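Local coordinates for penicillin-binding protein activator LpoB (PDB 4Q6V) that probably regulates peptidoglycan synthesis as an outer-membrane lipoprotein that activates penicillin-binding protein 1B, seen here as its C-terminal domain, at residues A[6-11]-A[53-58]; A[70-75]-A[91-96]; A[86-91]-A[116-121]. One frame throughout, in Å; residues are numbered along the deposited sequence.

Contact 1 of 3, residues A[6-11]-A[53-58]; sequences AMQPLV and ANNGKF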
# COMPACT_ATOMS: atom_id res chain seq x y z
N ALA A 6 10.14 10.17 3.11
CA ALA A 6 9.06 10.24 2.14
C ALA A 6 7.71 9.74 2.66
O ALA A 6 6.66 10.39 2.43
CB ALA A 6 9.47 9.48 0.90
N MSE A 7 7.74 8.63 3.39
CA MSE A 7 6.51 7.91 3.74
C MSE A 7 5.80 8.52 4.93
O MSE A 7 4.58 8.58 4.97
CB MSE A 7 6.84 6.46 4.00
CG MSE A 7 6.74 5.62 2.73
SE MSE A 7 7.67 3.90 2.93
CE MSE A 7 7.21 3.21 1.16
N GLN A 8 6.55 9.03 5.92
CA GLN A 8 5.98 9.53 7.18
C GLN A 8 5.03 10.70 6.97
O GLN A 8 3.93 10.72 7.52
CB GLN A 8 7.08 9.94 8.18
CG GLN A 8 8.00 8.83 8.66
CD GLN A 8 7.28 7.75 9.42
OE1 GLN A 8 6.25 7.99 10.06
NE2 GLN A 8 7.82 6.52 9.35
N PRO A 9 5.44 11.69 6.19
CA PRO A 9 4.55 12.80 5.96
C PRO A 9 3.28 12.41 5.19
O PRO A 9 2.25 13.02 5.40
CB PRO A 9 5.39 13.78 5.13
CG PRO A 9 6.66 13.11 4.79
CD PRO A 9 6.82 12.00 5.78
N LEU A 10 3.39 11.42 4.30
CA LEU A 10 2.26 11.01 3.45
C LEU A 10 1.29 10.20 4.31
O LEU A 10 0.08 10.38 4.25
CB LEU A 10 2.75 10.18 2.29
CG LEU A 10 3.52 10.88 1.16
CD1 LEU A 10 4.00 9.92 0.10
CD2 LEU A 10 2.61 11.91 0.53
N VAL A 11 1.83 9.32 5.15
CA VAL A 11 0.96 8.58 6.09
C VAL A 11 0.23 9.50 7.05
O VAL A 11 -0.93 9.32 7.38
CB VAL A 11 1.75 7.53 6.87
CG1 VAL A 11 0.94 7.03 8.05
CG2 VAL A 11 2.13 6.39 5.94
N ALA A 53 1.36 0.77 10.80
CA ALA A 53 1.11 0.09 12.07
C ALA A 53 1.40 0.96 13.29
O ALA A 53 0.80 0.72 14.33
CB ALA A 53 1.93 -1.18 12.17
N ASN A 54 2.27 1.95 13.15
CA ASN A 54 2.71 2.79 14.26
C ASN A 54 1.89 4.06 14.34
O ASN A 54 1.46 4.45 15.42
CB ASN A 54 4.21 3.13 14.15
CG ASN A 54 5.11 1.91 14.32
OD1 ASN A 54 4.69 0.82 14.73
ND2 ASN A 54 6.39 2.07 14.00
N ASN A 55 1.69 4.71 13.19
CA ASN A 55 0.78 5.86 13.10
C ASN A 55 -0.61 5.44 12.63
O ASN A 55 -0.78 4.93 11.53
CB ASN A 55 1.32 6.96 12.19
CG ASN A 55 2.74 7.38 12.53
OD1 ASN A 55 3.54 7.61 11.62
ND2 ASN A 55 3.07 7.48 13.83
N GLY A 56 -1.60 5.66 13.47
CA GLY A 56 -2.98 5.36 13.09
C GLY A 56 -3.40 3.91 13.27
O GLY A 56 -4.54 3.58 12.92
N LYS A 57 -2.51 3.07 13.81
CA LYS A 57 -2.85 1.87 14.59
C LYS A 57 -3.77 0.93 13.76
O LYS A 57 -4.52 0.13 14.34
CB LYS A 57 -3.51 2.25 15.93
CG LYS A 57 -5.06 2.24 15.95
CD LYS A 57 -5.73 2.69 17.27
CE LYS A 57 -6.77 3.78 17.09
NZ LYS A 57 -6.24 5.12 17.48
N PHE A 58 -3.67 0.99 12.42
CA PHE A 58 -4.35 0.02 11.58
C PHE A 58 -3.98 -1.39 11.98
O PHE A 58 -2.87 -1.63 12.43
CB PHE A 58 -3.98 0.20 10.11
CG PHE A 58 -4.32 1.55 9.55
CD1 PHE A 58 -5.63 1.85 9.18
CD2 PHE A 58 -3.32 2.51 9.39
CE1 PHE A 58 -5.94 3.09 8.67
CE2 PHE A 58 -3.63 3.74 8.87
CZ PHE A 58 -4.95 4.04 8.51

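Contact 2 of 3, residues A[70-75]-A[91-96]; sequences KQQLGL and ARNVGA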
# COMPACT_ATOMS: atom_id res chain seq x y z
N LYS A 70 -5.14 -15.33 -1.95
CA LYS A 70 -4.81 -15.57 -3.36
C LYS A 70 -5.11 -16.96 -3.82
O LYS A 70 -5.63 -17.22 -4.89
CB LYS A 70 -3.37 -15.19 -3.65
CG LYS A 70 -3.08 -13.68 -3.63
CD LYS A 70 -1.72 -13.31 -4.17
CE LYS A 70 -0.64 -13.55 -3.13
NZ LYS A 70 0.67 -13.03 -3.60
N GLN A 71 -4.77 -17.93 -2.98
CA GLN A 71 -4.94 -19.32 -3.33
C GLN A 71 -6.45 -19.67 -3.36
O GLN A 71 -6.92 -20.37 -4.26
CB GLN A 71 -4.21 -20.17 -2.30
CG GLN A 71 -4.47 -21.65 -2.48
CD GLN A 71 -3.73 -22.48 -1.47
OE1 GLN A 71 -3.95 -22.32 -0.25
NE2 GLN A 71 -2.87 -23.38 -1.96
N GLN A 72 -7.22 -19.16 -2.40
CA GLN A 72 -8.68 -19.35 -2.42
C GLN A 72 -9.39 -18.74 -3.62
O GLN A 72 -10.50 -19.19 -3.97
CB GLN A 72 -9.30 -18.86 -1.13
CG GLN A 72 -8.74 -19.49 0.11
CD GLN A 72 -9.04 -18.66 1.35
OE1 GLN A 72 -9.62 -17.58 1.26
NE2 GLN A 72 -8.61 -19.17 2.49
N LEU A 73 -8.78 -17.75 -4.28
CA LEU A 73 -9.36 -17.08 -5.42
C LEU A 73 -8.79 -17.57 -6.77
O LEU A 73 -9.20 -17.07 -7.82
CB LEU A 73 -9.17 -15.56 -5.29
CG LEU A 73 -10.34 -14.86 -4.57
CD1 LEU A 73 -10.52 -15.34 -3.13
CD2 LEU A 73 -10.13 -13.36 -4.61
N GLY A 74 -7.86 -18.52 -6.74
CA GLY A 74 -7.28 -19.16 -7.92
C GLY A 74 -6.22 -18.30 -8.60
O GLY A 74 -5.92 -18.47 -9.79
N LEU A 75 -5.70 -17.31 -7.89
CA LEU A 75 -4.68 -16.41 -8.42
C LEU A 75 -3.33 -17.14 -8.29
O LEU A 75 -3.16 -18.01 -7.47
CB LEU A 75 -4.65 -15.06 -7.73
CG LEU A 75 -5.95 -14.25 -7.81
CD1 LEU A 75 -5.79 -12.92 -7.10
CD2 LEU A 75 -6.33 -14.07 -9.28
N ALA A 91 -9.38 -8.13 -0.81
CA ALA A 91 -9.75 -7.32 0.35
C ALA A 91 -11.00 -7.87 0.96
O ALA A 91 -11.12 -7.96 2.19
CB ALA A 91 -9.94 -5.89 -0.09
N ARG A 92 -11.96 -8.30 0.13
CA ARG A 92 -13.25 -8.80 0.65
C ARG A 92 -13.14 -10.12 1.39
O ARG A 92 -13.77 -10.30 2.45
CB ARG A 92 -14.28 -8.89 -0.47
CG ARG A 92 -14.65 -7.53 -1.07
CD ARG A 92 -16.05 -7.55 -1.68
NE ARG A 92 -16.55 -6.19 -1.98
CZ ARG A 92 -16.59 -5.65 -3.19
NH1 ARG A 92 -16.18 -6.31 -4.28
NH2 ARG A 92 -17.05 -4.41 -3.33
N ASN A 93 -12.30 -11.02 0.86
CA ASN A 93 -12.03 -12.27 1.54
C ASN A 93 -11.39 -12.11 2.89
O ASN A 93 -11.74 -12.88 3.77
CB ASN A 93 -11.16 -13.20 0.67
CG ASN A 93 -11.95 -14.37 0.08
OD1 ASN A 93 -11.41 -15.47 -0.12
ND2 ASN A 93 -13.23 -14.14 -0.21
N VAL A 94 -10.50 -11.13 3.05
CA VAL A 94 -9.70 -10.97 4.28
C VAL A 94 -10.28 -9.99 5.29
O VAL A 94 -9.71 -9.80 6.38
CB VAL A 94 -8.25 -10.54 3.97
CG1 VAL A 94 -7.58 -11.64 3.15
CG2 VAL A 94 -8.16 -9.18 3.25
N GLY A 95 -11.37 -9.34 4.91
CA GLY A 95 -12.04 -8.40 5.78
C GLY A 95 -11.46 -6.98 5.86
O GLY A 95 -11.60 -6.27 6.86
N ALA A 96 -10.82 -6.53 4.79
CA ALA A 96 -10.16 -5.21 4.81
C ALA A 96 -11.15 -4.14 4.42
O ALA A 96 -11.97 -4.35 3.51
CB ALA A 96 -8.99 -5.23 3.85

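Contact 3 of 3, residues A[86-91]-A[116-121]; sequences KAIGIA and QLMLVQ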
# COMPACT_ATOMS: atom_id res chain seq x y z
N LYS A 86 -8.62 -7.43 -8.65
CA LYS A 86 -7.94 -8.45 -7.85
C LYS A 86 -7.75 -7.97 -6.41
O LYS A 86 -7.89 -8.73 -5.47
CB LYS A 86 -6.58 -8.79 -8.45
CG LYS A 86 -6.64 -9.67 -9.69
CD LYS A 86 -5.24 -9.94 -10.22
CE LYS A 86 -5.28 -10.55 -11.62
NZ LYS A 86 -3.90 -10.93 -12.04
N ALA A 87 -7.45 -6.70 -6.23
CA ALA A 87 -7.21 -6.14 -4.90
C ALA A 87 -8.49 -6.12 -4.08
O ALA A 87 -8.50 -6.48 -2.90
CB ALA A 87 -6.59 -4.76 -5.00
N ILE A 88 -9.59 -5.78 -4.70
CA ILE A 88 -10.88 -5.76 -4.02
C ILE A 88 -11.39 -7.19 -3.75
O ILE A 88 -12.00 -7.46 -2.70
CB ILE A 88 -11.94 -5.00 -4.83
CG1 ILE A 88 -11.54 -3.55 -4.94
CG2 ILE A 88 -13.29 -5.03 -4.14
CD1 ILE A 88 -12.32 -2.76 -5.96
N GLY A 89 -11.20 -8.06 -4.74
CA GLY A 89 -11.51 -9.48 -4.57
C GLY A 89 -10.81 -10.03 -3.34
O GLY A 89 -11.43 -10.72 -2.54
N ILE A 90 -9.53 -9.68 -3.15
CA ILE A 90 -8.75 -10.14 -2.03
C ILE A 90 -9.18 -9.44 -0.75
O ILE A 90 -9.36 -10.07 0.29
CB ILE A 90 -7.22 -9.98 -2.28
CG1 ILE A 90 -6.72 -10.85 -3.43
CG2 ILE A 90 -6.42 -10.35 -1.04
CD1 ILE A 90 -6.84 -12.32 -3.18
N ALA A 91 -9.38 -8.13 -0.81
CA ALA A 91 -9.75 -7.32 0.35
C ALA A 91 -11.00 -7.87 0.96
O ALA A 91 -11.12 -7.96 2.19
CB ALA A 91 -9.94 -5.89 -0.09
N GLN A 116 -2.23 5.81 -3.07
CA GLN A 116 -3.66 6.00 -3.14
C GLN A 116 -4.42 5.04 -2.22
O GLN A 116 -4.09 3.85 -2.13
CB GLN A 116 -4.10 5.82 -4.57
CG GLN A 116 -3.07 6.30 -5.58
CD GLN A 116 -3.31 5.61 -6.87
OE1 GLN A 116 -4.34 5.90 -7.52
NE2 GLN A 116 -2.41 4.69 -7.23
N LEU A 117 -5.44 5.56 -1.55
CA LEU A 117 -6.23 4.76 -0.61
C LEU A 117 -7.63 4.50 -1.12
O LEU A 117 -8.45 5.45 -1.27
CB LEU A 117 -6.28 5.44 0.75
CG LEU A 117 -6.96 4.64 1.85
CD1 LEU A 117 -6.07 3.50 2.29
CD2 LEU A 117 -7.28 5.59 2.99
N MSE A 118 -7.95 3.22 -1.32
CA MSE A 118 -9.22 2.81 -1.89
C MSE A 118 -10.13 2.29 -0.82
O MSE A 118 -9.81 1.38 -0.05
CB MSE A 118 -8.99 1.77 -3.01
CG MSE A 118 -10.29 1.22 -3.51
SE MSE A 118 -10.05 0.17 -5.14
CE MSE A 118 -9.59 -1.51 -4.22
N LEU A 119 -11.33 2.85 -0.72
CA LEU A 119 -12.43 2.26 0.08
C LEU A 119 -12.97 0.99 -0.56
O LEU A 119 -13.46 1.04 -1.70
CB LEU A 119 -13.55 3.27 0.26
CG LEU A 119 -14.65 2.94 1.30
CD1 LEU A 119 -14.09 3.06 2.72
CD2 LEU A 119 -15.85 3.88 1.11
N VAL A 120 -12.85 -0.14 0.14
CA VAL A 120 -13.19 -1.43 -0.42
C VAL A 120 -14.67 -1.53 -0.79
O VAL A 120 -15.04 -1.88 -1.90
CB VAL A 120 -12.78 -2.62 0.51
CG1 VAL A 120 -13.36 -3.93 0.05
CG2 VAL A 120 -11.26 -2.70 0.58
N GLN A 121 -15.50 -1.14 0.17
CA GLN A 121 -16.95 -1.15 -0.01
C GLN A 121 -17.41 -0.70 -1.39
O GLN A 121 -18.25 -1.33 -2.02
CB GLN A 121 -17.60 -0.33 1.10
CG GLN A 121 -19.11 -0.18 0.96
CD GLN A 121 -19.84 -1.37 1.50
OE1 GLN A 121 -20.59 -1.23 2.47
NE2 GLN A 121 -19.61 -2.53 0.89

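Contact 1 of 3, residues A[6-11]-A[53-58]
Gln8 and Val11 meet Asn55 in a small helix-to-helix-end contact. Helix 3-15 supplies the first two residues. Asn55 is the first residue past the end of helix 41-54. The segments come together lightly: the nearest CA atoms, those of Val11 and Asn55, are 7.5 Å apart. The apolar part is a touch between one methyl group and one methylene. CG1 of Val11 lies 4.2 Å from CB of Asn55. Val11 has CG1 anti to its own N (chi1 166°), which carries this methyl toward the turn. Leu52 of helix 41-54 also packs on Val11, so the valine side chain is buried between the two helices.

The polar part lies at the rim. The Gln8 chain is bent at chi2 (-63°), and its amide swings over toward the turn. OE1 of Gln8 ends 3.1 Å from OD1 of Asn55, with the two amide planes nearly perpendicular (88°). Asn55 is poorly ordered and its amide is probably modelled turned over, so this approach carries little weight. NE2 of Gln8 has a firmer partner and is hydrogen-bonded to Asn4 OD1. Leu15 lies against Asn55.

Helix 3-15 is kinked at Pro9, whose N has no hydrogen to give to the turn before. Leu10 N makes a weak bond to Met7 O, but Val11 N bonds to Met7 O at 2.9 Å. Beyond Asn55 the chain turns through Gly56, whose positive phi suits glycine. The buried Phe58 follows and packs on Met14 and Leu15; Gly56 O stands 3.8 Å above the plane of the Phe58 ring. Helix 3-15 lies beside helix 41-54 and rests through Leu10 on Leu113 and Met115 of strand 112-119, the helix-on-sheet packing of a layered alpha/beta fold, consistent with the TolB_N clan.

Contact 2 of 3, residues A[70-75]-A[91-96]
Gln72, Leu73 and Asn93 meet through three different first torsions. Gln72 has CG anti to its carbonyl carbon (chi1 -57°), and the chain beyond CG is extended toward helix 84-94. Leu73 has an unusual chi1 of -91°, away from the staggered positions, which turns its methyl groups to the same helix. Asn93 is also off the staggered positions (chi1 -106°), and its amide lies between the two.

The amide of Asn93 is therefore approached by a methyl group and by another amide. CD1 of Leu73 is 3.6 Å from CG of Asn93, and the two side chains run past each other in opposite directions. The polar neighbour is Gln72, with its OE1 3.1 Å from OD1 of Asn93. Both amides are probably modelled turned over, so the roles of their oxygens and nitrogens remain doubtful. Gln72 and Asn93 are exposed, and this is a surface contact of small area.

Both helices finish here with a glycine of positive phi. Gly74 closes helix 63-72 in a Schellman motif. Leu75 N binds Lys70 O at 3.0 Å, and Gly74 N binds Gln71 O at 3.2 Å. Lys70 O also accepts from Leu73 N, so two N-H groups share this carbonyl at the helix end. These bonds close the turn that carries Leu73. Gly95 follows the last turn of helix 84-94, with Ala96 N bonded to Ala91 O at 3.0 Å.

The amine of Lys70 is turned to the chain that follows, where NZ is hydrogen-bonded to Pro77 O and Asp79 O. Behind the surface contact, Ile90 of helix 84-94 is covered by Lys70, Leu73 and Leu75. The contact is thus the outer edge of the packing of helix 63-72 against helix 84-94, and the chain from Gly95 then leads into strand 98-106.

Contact 3 of 3, residues A[86-91]-A[116-121]
Ile88 and Ala91 of helix 84-94 pack on Met118 and Val120 in the helix-on-sheet manner of a layered alpha/beta fold. Met118 lies in strand 112-119, and Val120 comes just after that strand ends. No hydrogen bond joins the segments. The contact is apolar.

The tight part is the buried side. There the CB of Ala91 faces both methyl groups of Val120, at 3.5 Å to CG2 and 3.9 Å to CG1. The Val120 backbone is hydrogen-bonded to that of Gln97, just before strand 98-106, and Ala96 also packs on Ala91. Met118, a selenomethionine, points to the helix from the sheet. Its CG is anti to its backbone N (chi1 174°), and the chain bends only at chi3 (85°). The Met118 side chain crosses that of Ile88 at about a right angle. The selenium is 3.8 Å from CD1 of Ile88. The terminal CE sits too near CG1 of Ile88 in the model, so its exact place is doubtful. Tyr101 of strand 98-106 touches both Met118 and Ala87.

The loose side is the one toward solvent. Ile88 is only partly buried, and Gln121 is exposed, with its side chain leaving the backbone away from the helix. Here the branches of Ile88 and Val120 are just in range. Ile88 has CG2 anti to its backbone N, and this methyl reaches Val120 with CG2 to CG1 at 4.3 Å, while Val120 O lies 4.2 Å from the same Ile88 CG2.

Overall arrangement
Contact 1 closes along the chain before contacts 2 and 3 open. The segments of contacts 2 and 3 alternate, and both use helix 84-94, sharing Ala91. Their centres are 11 Å apart and their atoms touch, for example Leu73 CD2 to Gly89 O at 3.6 Å. Contact 1 lies across the chain's centre from contact 2, about 25 Å between centres, and 19 Å from contact 3. Strand 112-119 links the regions: helix 3-15 rests on Leu113 and Met115, helix 84-94 on Met118. Leu113 and Met115 point to one face of the strand and Met118 to the other, so the two helices pack on opposite faces of the mixed sheet in this one domain.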